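Local coordinates for protein type-2Ba cytolytic delta-endotoxin (Bacillus thuringiensis serovar israelensis, PDB 2RCI) that probably kills dipteran larvae by making pores in the epithelial cell membrane of the insect midgut, at residues 75-80 with 180-185. Numbering follows the deposited sequence.
Sequences SVMISQ and YEVKMK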
ATOM      1  N   SER A  75       4.928   9.632 -12.931  1.00 14.84           N
ATOM      2  CA  SER A  75       4.962   8.323 -13.630  1.00 14.62           C
ATOM      3  C   SER A  75       6.199   7.467 -13.341  1.00 14.57           C
ATOM      4  O   SER A  75       6.098   6.260 -13.154  1.00 13.80           O
ATOM      5  CB  SER A  75       4.873   8.551 -15.148  1.00 14.04           C
ATOM      6  OG  SER A  75       6.023   9.271 -15.592  1.00 16.79           O
ATOM      7  N   VAL A  76       7.373   8.099 -13.316  1.00 14.25           N
ATOM      8  CA  VAL A  76       8.651   7.403 -13.064  1.00 14.75           C
ATOM      9  C   VAL A  76       8.670   6.869 -11.625  1.00 14.60           C
ATOM     10  O   VAL A  76       9.117   5.746 -11.359  1.00 13.72           O
ATOM     11  CB  VAL A  76       9.833   8.340 -13.388  1.00 14.59           C
ATOM     12  CG1 VAL A  76      11.173   7.715 -13.027  1.00 16.48           C
ATOM     13  CG2 VAL A  76       9.775   8.700 -14.900  1.00 14.54           C
ATOM     14  N   MET A  77       8.150   7.676 -10.705  1.00 15.05           N
ATOM     15  CA  MET A  77       8.012   7.253  -9.310  1.00 15.39           C
ATOM     16  C   MET A  77       7.116   6.022  -9.169  1.00 15.27           C
ATOM     17  O   MET A  77       7.457   5.069  -8.456  1.00 15.03           O
ATOM     18  CB  MET A  77       7.458   8.384  -8.446  1.00 15.99           C
ATOM     19  CG  MET A  77       7.302   7.972  -6.995  1.00 17.44           C
ATOM     20  SD  MET A  77       7.065   9.386  -5.913  1.00 17.99           S
ATOM     21  CE  MET A  77       5.665  10.233  -6.654  1.00 20.64           C
ATOM     22  N   ILE A  78       5.980   6.053  -9.861  1.00 15.18           N
ATOM     23  CA  ILE A  78       5.013   4.939  -9.861  1.00 15.33           C
ATOM     24  C   ILE A  78       5.673   3.660 -10.378  1.00 14.73           C
ATOM     25  O   ILE A  78       5.473   2.585  -9.791  1.00 13.96           O
ATOM     26  CB  ILE A  78       3.741   5.317 -10.683  1.00 14.92           C
ATOM     27  CG1 ILE A  78       2.909   6.367  -9.915  1.00 15.87           C
ATOM     28  CG2 ILE A  78       2.886   4.060 -10.999  1.00 13.13           C
ATOM     29  CD1 ILE A  78       1.830   7.067 -10.788  1.00 16.20           C
ATOM     30  N   SER A  79       6.420   3.773 -11.482  1.00 15.42           N
ATOM     31  CA  SER A  79       7.161   2.625 -12.058  1.00 15.37           C
ATOM     32  C   SER A  79       8.179   2.042 -11.067  1.00 16.13           C
ATOM     33  O   SER A  79       8.286   0.811 -10.930  1.00 14.38           O
ATOM     34  CB  SER A  79       7.874   3.017 -13.343  1.00 16.60           C
ATOM     35  OG  SER A  79       6.931   3.443 -14.314  1.00 13.93           O
ATOM     36  N   GLN A  80       8.937   2.932 -10.417  1.00 15.74           N
ATOM     37  CA  GLN A  80       9.868   2.520  -9.371  1.00 16.61           C
ATOM     38  C   GLN A  80       9.169   1.771  -8.243  1.00 15.91           C
ATOM     39  O   GLN A  80       9.642   0.710  -7.825  1.00 14.99           O
ATOM     40  CB  GLN A  80      10.684   3.708  -8.828  1.00 16.71           C
ATOM     41  CG  GLN A  80      11.777   4.129  -9.812  1.00 20.02           C
ATOM     42  CD  GLN A  80      12.690   5.254  -9.299  1.00 20.03           C
ATOM     43  OE1 GLN A  80      13.281   5.988 -10.097  1.00 27.55           O
ATOM     44  NE2 GLN A  80      12.813   5.382  -7.992  1.00 22.88           N
ATOM     45  N   TYR A 180       9.664  14.818  -4.173  1.00 19.16           N
ATOM     46  CA  TYR A 180       9.022  13.821  -3.311  1.00 18.49           C
ATOM     47  C   TYR A 180       9.967  13.206  -2.330  1.00 18.57           C
ATOM     48  O   TYR A 180      11.106  12.816  -2.679  1.00 18.13           O
ATOM     49  CB  TYR A 180       8.388  12.672  -4.120  1.00 18.00           C
ATOM     50  CG  TYR A 180       7.030  13.004  -4.682  1.00 17.56           C
ATOM     51  CD1 TYR A 180       6.887  13.519  -5.989  1.00 16.03           C
ATOM     52  CD2 TYR A 180       5.884  12.815  -3.922  1.00 17.34           C
ATOM     53  CE1 TYR A 180       5.614  13.840  -6.493  1.00 15.37           C
ATOM     54  CE2 TYR A 180       4.627  13.106  -4.416  1.00 16.35           C
ATOM     55  CZ  TYR A 180       4.500  13.623  -5.705  1.00 15.90           C
ATOM     56  OH  TYR A 180       3.241  13.891  -6.164  1.00 15.09           O
ATOM     57  N   GLU A 181       9.453  13.072  -1.111  1.00 18.65           N
ATOM     58  CA  GLU A 181      10.061  12.244  -0.103  1.00 19.82           C
ATOM     59  C   GLU A 181       9.033  11.172   0.291  1.00 19.09           C
ATOM     60  O   GLU A 181       7.984  11.488   0.836  1.00 19.88           O
ATOM     61  CB  GLU A 181      10.437  13.092   1.095  1.00 20.97           C
ATOM     62  CG  GLU A 181      11.313  12.330   2.047  1.00 24.29           C
ATOM     63  CD  GLU A 181      11.639  13.114   3.297  1.00 31.95           C
ATOM     64  OE1 GLU A 181      11.592  14.384   3.260  1.00 32.29           O
ATOM     65  OE2 GLU A 181      11.922  12.436   4.309  1.00 33.44           O
ATOM     66  N   VAL A 182       9.325   9.916  -0.008  1.00 18.92           N
ATOM     67  CA  VAL A 182       8.377   8.832   0.221  1.00 18.73           C
ATOM     68  C   VAL A 182       9.018   7.730   1.066  1.00 18.61           C
ATOM     69  O   VAL A 182      10.059   7.163   0.664  1.00 18.59           O
ATOM     70  CB  VAL A 182       7.904   8.225  -1.144  1.00 19.39           C
ATOM     71  CG1 VAL A 182       6.974   7.002  -0.894  1.00 19.84           C
ATOM     72  CG2 VAL A 182       7.218   9.291  -1.973  1.00 18.24           C
ATOM     73  N   LYS A 183       8.430   7.468   2.236  1.00 19.71           N
ATOM     74  CA  LYS A 183       8.846   6.369   3.119  1.00 21.05           C
ATOM     75  C   LYS A 183       7.806   5.263   2.955  1.00 20.11           C
ATOM     76  O   LYS A 183       6.618   5.525   2.916  1.00 20.46           O
ATOM     77  CB  LYS A 183       8.916   6.777   4.603  1.00 20.86           C
ATOM     78  CG  LYS A 183       9.640   5.699   5.404  1.00 25.06           C
ATOM     79  CD  LYS A 183       9.813   5.960   6.907  1.00 24.36           C
ATOM     80  CE  LYS A 183      10.665   4.811   7.479  1.00 29.93           C
ATOM     81  NZ  LYS A 183      11.345   5.117   8.768  1.00 30.61           N
ATOM     82  N   MET A 184       8.284   4.038   2.807  1.00 19.68           N
ATOM     83  CA  MET A 184       7.421   2.901   2.586  1.00 20.51           C
ATOM     84  C   MET A 184       7.607   1.891   3.696  1.00 19.27           C
ATOM     85  O   MET A 184       8.734   1.541   4.033  1.00 18.77           O
ATOM     86  CB  MET A 184       7.824   2.251   1.272  1.00 21.02           C
ATOM     87  CG  MET A 184       6.898   1.177   0.788  1.00 23.57           C
ATOM     88  SD  MET A 184       7.401   0.813  -0.894  1.00 23.71           S
ATOM     89  CE  MET A 184       6.305  -0.551  -1.273  1.00 24.30           C
ATOM     90  N   LYS A 185       6.495   1.385   4.215  1.00 18.60           N
ATOM     91  CA  LYS A 185       6.488   0.287   5.168  1.00 18.78           C
ATOM     92  C   LYS A 185       5.530  -0.754   4.614  1.00 18.81           C
ATOM     93  O   LYS A 185       4.356  -0.470   4.369  1.00 19.09           O
ATOM     94  CB  LYS A 185       5.989   0.757   6.532  1.00 18.91           C
ATOM     95  CG  LYS A 185       6.908   1.746   7.235  1.00 21.14           C
ATOM     96  CD  LYS A 185       6.198   2.402   8.413  1.00 24.39           C
ATOM     97  CE  LYS A 185       7.188   3.152   9.288  1.00 28.98           C
ATOM     98  NZ  LYS A 185       6.429   3.853  10.358  1.00 33.08           N
TER
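Met77 lays the end of its side chain on the aromatic face of Tyr180, and two kinds of interaction with the ring can be told apart. The first is a CH-pi contact: the methyl carbon Met77 CE stands 3.4 Å from the centroid of the Tyr180 ring and only 5° off the ring normal. The six ring carbons confirm the centring, since all lie at nearly equal range from Met77 CE, the shortest approach being 3.6 Å to Tyr180 CD1. The second is a Met-aromatic contact. Met77 SD is 4.2 Å from the Tyr180 centroid and 25° off the normal, still above the face but displaced toward the root of the ring, where Tyr180 CG is its nearest ring atom at 3.8 Å. The torsions account for this placement: the chain of Met77 runs out extended through chi1 and chi2, with CG anti to the backbone N, and then bends at chi3 (54°), which carries the methyl over the ring centre.

Apolar van der Waals packing completes the contact. Met77 SD also meets Val182 CG2 at 3.9 Å, so the same sulfur touches both the tyrosine and the valine two residues further along the strand, both of whose CB atoms point at the helix. No hydrogen bond joins segments 75-80 and 180-185; with 125 Å² buried in total and three buried residues touching, a single methionine bridges helix and strand.

The contact packs helix 74-89 against strand 177-192, in keeping with the Cyt-toxin architecture of a beta-sheet between two helical layers. Met77 also packs on Ile68 of strand 66-69 and Phe110 of helix 96-110, while Tyr180 and Val182 touch Ile160 and Phe158, respectively, of the adjacent antiparallel strand 150-162.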